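Side-chain contacts in poly-beta-hydroxybuterate polymerase (PDB 5T6O), which probably polymerises hydroxybutyryl units into polyhydroxybutyrate as an acyltransferase, this chain being the catalytic domain of a class I synthase: residues Q68-F73 with G357-K362; E102-I107 with D111-L116. The protein carries 1 engineered substitution. All blocks are in the same frame, centred on the assembly; numbering follows the deposited sequence. Where two conformers were deposited one is given.

Contact 1. Residues Q68-F73 with G357-K362; sequences QGHTVF and GQAGAK
Lys362 NZ donates to a water 3.1 Å from it, and that water reaches back to Gln68 O through a weak bond; NZ itself is 3.7 Å from Gln68 O, too long for a direct bond, so the link is the water alone. With every torsion beyond CG close to 180°, the chain of the exposed Lys362 runs extended toward the Gln68-Gly69 peptide, where NZ lies 4.5 Å from Gly69 CA. Gly69, just past helix 61-67, has positive phi (92°) and closes the helix end as a Schellman motif; with no CB there, NZ can come up beside its CA. The second touch is apolar: Ala359 CB stands at the edge of the His70 imidazole, near the ring plane, 3.7 Å from His70 CE1 and slightly farther from ND1. His70 holds its ring beside the backbone N (chi1 -59°), which carries CE1 over to the alanine. On this side of the alpha/beta hydrolase domain, the turn after helix 348-358 packs against the link between helix 61-67 and strand 72-77. His36 of strand 34-36 lies against both, meeting the His70 ring and donating a hydrogen bond from its ND1 to Gly360 O.

Contact 2. Residues E102-I107 with D111-L116; sequences EVARDI and DKINVL
Segment 102-107, near the end of helix 89-108, and the start of strand 113-118 approach to 6.3 Å between Arg105 CA and Ile113 CA, the two joined by a short connection in which the chain turns back from helix to sheet. This is the helix-to-strand half of a beta-alpha-beta crossover in the alpha/beta hydrolase fold: helix 89-108 follows strand 72-77 and leads into strand 113-118, which runs parallel to strand 72-77 with strand 40-43 between them. Ile113 aims its side chain at the helix and divides it between two residues. Ile113 CG2 lies 3.8 Å from Arg105 CA, close to the foot of the arginine side chain, while Ile113 CD1, at the end of the longer branch, reaches Ala104 CB at 4.2 Å. Ile113 also touches Leu41 of strand 40-43 and Pro39, so the helix is packed onto the sheet core here. Toward the solvent-side end of the contact the packing becomes polar. Arg105 extends from CG to NE, with CG anti to the backbone N (chi1 -176°), and runs alongside Asp111, both side chains pointing the same way. The guanidinium grips Asp111 side-on with two nitrogens, one bond going to the backbone and one to the carboxylate, whose plane is turned 65° from that of the guanidinium. Arg105 NH1 forms a salt bridge with Asp111 OD1, met on its anti side, at 3.2 Å. The nearly straight bond from Arg105 NE to Asp111 O, 2.7 Å long, lies in the guanidinium plane but comes from above the carbonyl plane.

The centres of contacts 1 and 2 lie 12 Å apart on the same side of the chain's centre, and both reach the large mixed sheet of the alpha/beta hydrolase domain. Along the chain, contact 2 is nested inside the loop that contact 1 closes: strand 72-77 leads into helix 89-108 and strand 113-118, and helix 348-358 follows much later and closes contact 1. The two also touch directly. Phe73 packs against the helix of contact 2, its CZ 3.5 Å from Ile107 CG2, and Ala359 CB lies 3.6 Å from Asn114 ND2. Late and early parts of the domain thus pack together beside the interior strands of the sheet.

Contact 1. Residues Q68-F73 with G357-K362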
ATOM      1  N   GLN A  68      20.604 -17.681  30.605  1.00 26.98           N
ATOM      2  CA  GLN A  68      19.364 -18.299  31.054  1.00 31.09           C
ATOM      3  C   GLN A  68      19.511 -19.792  31.316  1.00 29.83           C
ATOM      4  O   GLN A  68      18.521 -20.446  31.652  1.00 32.44           O
ATOM      5  CB  GLN A  68      18.246 -18.069  30.027  1.00 34.35           C
ATOM      6  CG  GLN A  68      17.807 -16.621  29.897  1.00 34.25           C
ATOM      7  CD  GLN A  68      17.355 -16.043  31.222  1.00 39.50           C
ATOM      8  OE1 GLN A  68      17.807 -14.978  31.626  1.00 41.68           O
ATOM      9  NE2 GLN A  68      16.462 -16.746  31.905  1.00 38.24           N
ATOM     10  N   GLY A  69      20.706 -20.352  31.158  1.00 25.43           N
ATOM     11  CA  GLY A  69      20.921 -21.739  31.500  1.00 27.07           C
ATOM     12  C   GLY A  69      20.730 -22.738  30.384  1.00 31.30           C
ATOM     13  O   GLY A  69      20.327 -23.876  30.654  1.00 31.21           O
ATOM     14  N   HIS A  70      21.017 -22.369  29.136  1.00 27.92           N
ATOM     15  CA  HIS A  70      21.043 -23.326  28.041  1.00 26.40           C
ATOM     16  C   HIS A  70      22.461 -23.488  27.518  1.00 30.81           C
ATOM     17  O   HIS A  70      23.216 -22.511  27.425  1.00 27.64           O
ATOM     18  CB  HIS A  70      20.125 -22.894  26.891  1.00 24.60           C
ATOM     19  CG  HIS A  70      18.696 -22.724  27.295  1.00 29.67           C
ATOM     20  ND1 HIS A  70      17.725 -23.668  27.029  1.00 26.99           N
ATOM     21  CD2 HIS A  70      18.076 -21.726  27.971  1.00 28.27           C
ATOM     22  CE1 HIS A  70      16.566 -23.248  27.501  1.00 27.73           C
ATOM     23  NE2 HIS A  70      16.751 -22.072  28.075  1.00 27.14           N
ATOM     24  N   THR A  71      22.816 -24.727  27.193  1.00 29.79           N
ATOM     25  CA  THR A  71      23.997 -24.993  26.383  1.00 26.52           C
ATOM     26  C   THR A  71      23.708 -24.556  24.957  1.00 27.88           C
ATOM     27  O   THR A  71      22.717 -24.994  24.363  1.00 28.85           O
ATOM     28  CB  THR A  71      24.331 -26.480  26.425  1.00 27.75           C
ATOM     29  OG1 THR A  71      24.477 -26.900  27.789  1.00 30.33           O
ATOM     30  CG2 THR A  71      25.619 -26.786  25.628  1.00 23.37           C
ATOM     31  N   VAL A  72      24.548 -23.687  24.403  1.00 29.06           N
ATOM     32  CA  VAL A  72      24.334 -23.139  23.068  1.00 27.34           C
ATOM     33  C   VAL A  72      25.434 -23.632  22.138  1.00 24.23           C
ATOM     34  O   VAL A  72      26.625 -23.482  22.439  1.00 24.79           O
ATOM     35  CB  VAL A  72      24.282 -21.599  23.085  1.00 25.28           C
ATOM     36  CG1 VAL A  72      24.176 -21.044  21.661  1.00 21.13           C
ATOM     37  CG2 VAL A  72      23.096 -21.105  23.932  1.00 23.75           C
ATOM     38  N   PHE A  73      25.030 -24.211  21.009  1.00 24.80           N
ATOM     39  CA  PHE A  73      25.898 -24.503  19.875  1.00 24.84           C
ATOM     40  C   PHE A  73      25.505 -23.584  18.728  1.00 25.02           C
ATOM     41  O   PHE A  73      24.355 -23.132  18.656  1.00 24.06           O
ATOM     42  CB  PHE A  73      25.761 -25.954  19.414  1.00 25.21           C
ATOM     43  CG  PHE A  73      26.211 -26.977  20.425  1.00 25.81           C
ATOM     44  CD1 PHE A  73      27.518 -27.451  20.414  1.00 25.06           C
ATOM     45  CD2 PHE A  73      25.309 -27.525  21.321  1.00 25.18           C
ATOM     46  CE1 PHE A  73      27.927 -28.432  21.312  1.00 25.48           C
ATOM     47  CE2 PHE A  73      25.714 -28.504  22.238  1.00 29.22           C
ATOM     48  CZ  PHE A  73      27.029 -28.957  22.228  1.00 27.49           C
ATOM     49  N   GLY A 357      10.519 -24.506  28.647  1.00 33.45           N
ATOM     50  CA  GLY A 357       9.538 -25.581  28.668  1.00 34.15           C
ATOM     51  C   GLY A 357       9.829 -26.703  27.691  1.00 38.24           C
ATOM     52  O   GLY A 357       9.281 -27.801  27.836  1.00 35.08           O
ATOM     53  N   GLN A 358      10.668 -26.449  26.693  1.00 29.32           N
ATOM     54  CA  GLN A 358      11.073 -27.476  25.745  1.00 34.58           C
ATOM     55  C   GLN A 358      12.400 -28.141  26.099  1.00 31.58           C
ATOM     56  O   GLN A 358      12.779 -29.112  25.441  1.00 34.09           O
ATOM     57  CB  GLN A 358      11.192 -26.872  24.334  1.00 31.02           C
ATOM     58  CG  GLN A 358      10.110 -25.864  23.951  1.00 32.46           C
ATOM     59  CD  GLN A 358       8.751 -26.507  23.778  1.00 36.41           C
ATOM     60  OE1 GLN A 358       8.646 -27.725  23.664  1.00 35.68           O
ATOM     61  NE2 GLN A 358       7.701 -25.689  23.764  1.00 33.47           N
ATOM     62  N   ALA A 359      13.134 -27.640  27.093  1.00 30.68           N
ATOM     63  CA  ALA A 359      14.553 -27.973  27.206  1.00 32.40           C
ATOM     64  C   ALA A 359      14.872 -29.009  28.279  1.00 34.15           C
ATOM     65  O   ALA A 359      16.050 -29.333  28.476  1.00 34.05           O
ATOM     66  CB  ALA A 359      15.368 -26.699  27.452  1.00 34.02           C
ATOM     67  N   GLY A 360      13.870 -29.558  28.956  1.00 37.91           N
ATOM     68  CA  GLY A 360      14.118 -30.567  29.969  1.00 41.27           C
ATOM     69  C   GLY A 360      14.624 -29.972  31.270  1.00 43.01           C
ATOM     70  O   GLY A 360      14.779 -28.760  31.425  1.00 37.88           O
ATOM     71  N   ALA A 361      14.902 -30.856  32.227  1.00 44.08           N
ATOM     72  CA  ALA A 361      15.281 -30.418  33.561  1.00 48.00           C
ATOM     73  C   ALA A 361      16.725 -29.924  33.583  1.00 43.04           C
ATOM     74  O   ALA A 361      17.533 -30.247  32.709  1.00 41.77           O
ATOM     75  N   LYS A 362      17.044 -29.135  34.611  1.00 39.79           N
ATOM     76  CA  LYS A 362      18.367 -28.541  34.741  1.00 35.61           C
ATOM     77  C   LYS A 362      19.311 -29.492  35.462  1.00 41.16           C
ATOM     78  O   LYS A 362      18.944 -30.115  36.463  1.00 45.36           O
ATOM     79  CB  LYS A 362      18.298 -27.206  35.481  1.00 34.61           C
ATOM     80  CG  LYS A 362      17.765 -26.050  34.624  1.00 38.75           C
ATOM     81  CD  LYS A 362      18.113 -24.698  35.234  1.00 42.81           C
ATOM     82  CE  LYS A 362      17.650 -23.558  34.344  1.00 49.81           C
ATOM     83  NZ  LYS A 362      18.018 -22.226  34.898  1.00 52.29           N
TER
HETATM   84  O   HOH W   1      17.029 -19.271  34.472  1.00 52.87           O

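Contact 2. Residues E102-I107 with D111-L116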
ATOM      1  N   GLU A 102      23.624 -33.295  13.788  1.00 25.42           N
ATOM      2  CA  GLU A 102      24.172 -34.581  14.208  1.00 28.88           C
ATOM      3  C   GLU A 102      25.288 -34.402  15.231  1.00 35.26           C
ATOM      4  O   GLU A 102      25.350 -35.129  16.234  1.00 32.34           O
ATOM      5  CB  GLU A 102      24.684 -35.353  12.993  1.00 35.72           C
ATOM      6  CG  GLU A 102      25.364 -36.678  13.336  1.00 41.50           C
ATOM      7  CD  GLU A 102      26.044 -37.344  12.140  1.00 45.75           C
ATOM      8  OE1 GLU A 102      26.442 -36.637  11.178  1.00 42.13           O
ATOM      9  OE2 GLU A 102      26.181 -38.587  12.167  1.00 43.76           O
ATOM     10  N   VAL A 103      26.177 -33.437  15.000  1.00 32.44           N
ATOM     11  CA  VAL A 103      27.319 -33.264  15.893  1.00 29.92           C
ATOM     12  C   VAL A 103      26.871 -32.682  17.224  1.00 32.00           C
ATOM     13  O   VAL A 103      27.291 -33.147  18.292  1.00 30.54           O
ATOM     14  CB  VAL A 103      28.399 -32.395  15.222  1.00 29.74           C
ATOM     15  CG1 VAL A 103      29.537 -32.123  16.211  1.00 31.77           C
ATOM     16  CG2 VAL A 103      28.924 -33.092  13.947  1.00 29.23           C
ATOM     17  N   ALA A 104      26.012 -31.660  17.189  1.00 29.07           N
ATOM     18  CA  ALA A 104      25.506 -31.095  18.440  1.00 30.34           C
ATOM     19  C   ALA A 104      24.745 -32.139  19.253  1.00 30.84           C
ATOM     20  O   ALA A 104      24.907 -32.231  20.475  1.00 31.26           O
ATOM     21  CB  ALA A 104      24.613 -29.893  18.144  1.00 25.27           C
ATOM     22  N   ARG A 105      23.908 -32.937  18.589  1.00 32.52           N
ATOM     23  CA  ARG A 105      23.173 -33.987  19.286  1.00 31.45           C
ATOM     24  C   ARG A 105      24.121 -35.030  19.871  1.00 31.00           C
ATOM     25  O   ARG A 105      23.904 -35.529  20.981  1.00 35.56           O
ATOM     26  CB  ARG A 105      22.182 -34.634  18.317  1.00 30.55           C
ATOM     27  CG  ARG A 105      21.288 -35.683  18.923  1.00 36.75           C
ATOM     28  CD  ARG A 105      20.255 -36.146  17.906  1.00 42.58           C
ATOM     29  NE  ARG A 105      19.506 -37.297  18.396  1.00 53.44           N
ATOM     30  CZ  ARG A 105      19.871 -38.560  18.206  1.00 64.53           C
ATOM     31  NH1 ARG A 105      19.129 -39.546  18.694  1.00 67.33           N
ATOM     32  NH2 ARG A 105      20.978 -38.839  17.527  1.00 68.23           N
ATOM     33  N   ASP A 106      25.187 -35.362  19.140  1.00 31.03           N
ATOM     34  CA  ASP A 106      26.152 -36.336  19.639  1.00 30.96           C
ATOM     35  C   ASP A 106      26.862 -35.818  20.881  1.00 36.49           C
ATOM     36  O   ASP A 106      26.992 -36.531  21.883  1.00 34.80           O
ATOM     37  CB  ASP A 106      27.171 -36.665  18.551  1.00 30.78           C
ATOM     38  CG  ASP A 106      28.095 -37.800  18.946  1.00 56.73           C
ATOM     39  OD1 ASP A 106      29.074 -37.559  19.686  1.00 60.43           O
ATOM     40  OD2 ASP A 106      27.837 -38.940  18.509  1.00 70.34           O
ATOM     41  N   ILE A 107      27.350 -34.578  20.826  1.00 33.89           N
ATOM     42  CA  ILE A 107      28.026 -33.999  21.983  1.00 28.32           C
ATOM     43  C   ILE A 107      27.095 -33.956  23.183  1.00 32.34           C
ATOM     44  O   ILE A 107      27.500 -34.267  24.308  1.00 36.00           O
ATOM     45  CB  ILE A 107      28.559 -32.597  21.643  1.00 28.17           C
ATOM     46  CG1 ILE A 107      29.732 -32.710  20.671  1.00 27.89           C
ATOM     47  CG2 ILE A 107      28.928 -31.852  22.920  1.00 28.30           C
ATOM     48  CD1 ILE A 107      30.019 -31.429  19.935  1.00 31.19           C
ATOM     49  N   ASP A 111      18.662 -37.354  23.296  1.00 38.02           N
ATOM     50  CA  ASP A 111      17.900 -37.878  22.167  1.00 39.28           C
ATOM     51  C   ASP A 111      17.415 -36.763  21.243  1.00 38.44           C
ATOM     52  O   ASP A 111      17.321 -36.960  20.022  1.00 36.35           O
ATOM     53  CB  ASP A 111      16.723 -38.702  22.686  1.00 46.73           C
ATOM     54  CG  ASP A 111      15.940 -39.363  21.574  1.00 58.77           C
ATOM     55  OD1 ASP A 111      16.571 -39.809  20.591  1.00 62.21           O
ATOM     56  OD2 ASP A 111      14.693 -39.431  21.678  1.00 61.67           O
ATOM     57  N   LYS A 112      17.113 -35.590  21.797  1.00 36.40           N
ATOM     58  CA  LYS A 112      16.619 -34.459  21.024  1.00 35.56           C
ATOM     59  C   LYS A 112      17.271 -33.173  21.512  1.00 37.38           C
ATOM     60  O   LYS A 112      17.612 -33.037  22.694  1.00 30.90           O
ATOM     61  CB  LYS A 112      15.089 -34.328  21.123  1.00 33.47           C
ATOM     62  CG  LYS A 112      14.324 -35.534  20.575  1.00 42.77           C
ATOM     63  CD  LYS A 112      12.818 -35.307  20.618  1.00 49.16           C
ATOM     64  CE  LYS A 112      12.042 -36.563  20.223  1.00 49.70           C
ATOM     65  NZ  LYS A 112      12.326 -36.971  18.824  1.00 54.57           N
ATOM     66  N   ILE A 113      17.429 -32.226  20.581  1.00 33.72           N
ATOM     67  CA  ILE A 113      17.957 -30.900  20.868  1.00 29.14           C
ATOM     68  C   ILE A 113      16.934 -29.859  20.429  1.00 31.05           C
ATOM     69  O   ILE A 113      16.026 -30.127  19.639  1.00 29.78           O
ATOM     70  CB  ILE A 113      19.317 -30.649  20.174  1.00 28.22           C
ATOM     71  CG1 ILE A 113      19.147 -30.561  18.648  1.00 26.15           C
ATOM     72  CG2 ILE A 113      20.329 -31.735  20.561  1.00 29.81           C
ATOM     73  CD1 ILE A 113      20.446 -30.242  17.897  1.00 29.23           C
ATOM     74  N   ASN A 114      17.083 -28.656  20.961  1.00 25.34           N
ATOM     75  CA  ASN A 114      16.328 -27.521  20.455  1.00 26.40           C
ATOM     76  C   ASN A 114      17.118 -26.867  19.337  1.00 27.13           C
ATOM     77  O   ASN A 114      18.353 -26.865  19.349  1.00 26.52           O
ATOM     78  CB  ASN A 114      16.046 -26.520  21.573  1.00 25.53           C
ATOM     79  CG  ASN A 114      15.025 -27.045  22.557  1.00 30.52           C
ATOM     80  OD1 ASN A 114      14.055 -27.700  22.167  1.00 32.48           O
ATOM     81  ND2 ASN A 114      15.243 -26.780  23.834  1.00 29.49           N
ATOM     82  N   VAL A 115      16.412 -26.345  18.333  0.50 26.19           N
ATOM     83  CA  VAL A 115      17.100 -25.657  17.249  0.50 26.15           C
ATOM     84  C   VAL A 115      16.472 -24.290  17.018  0.50 27.99           C
ATOM     85  O   VAL A 115      15.294 -24.054  17.302  0.50 26.24           O
ATOM     86  CB  VAL A 115      17.124 -26.469  15.929  0.50 28.18           C
ATOM     87  CG1 VAL A 115      17.599 -27.900  16.168  0.50 29.35           C
ATOM     88  CG2 VAL A 115      15.774 -26.434  15.243  0.50 25.30           C
ATOM     89  N   LEU A 116      17.290 -23.382  16.501  1.00 23.73           N
ATOM     90  CA  LEU A 116      16.889 -22.024  16.175  1.00 23.81           C
ATOM     91  C   LEU A 116      17.461 -21.675  14.808  1.00 23.06           C
ATOM     92  O   LEU A 116      18.591 -22.053  14.478  1.00 23.87           O
ATOM     93  CB  LEU A 116      17.378 -21.015  17.238  1.00 24.24           C
ATOM     94  CG  LEU A 116      17.250 -19.504  16.984  1.00 26.55           C
ATOM     95  CD1 LEU A 116      17.224 -18.756  18.326  1.00 24.68           C
ATOM     96  CD2 LEU A 116      18.380 -18.942  16.099  1.00 24.65           C
TER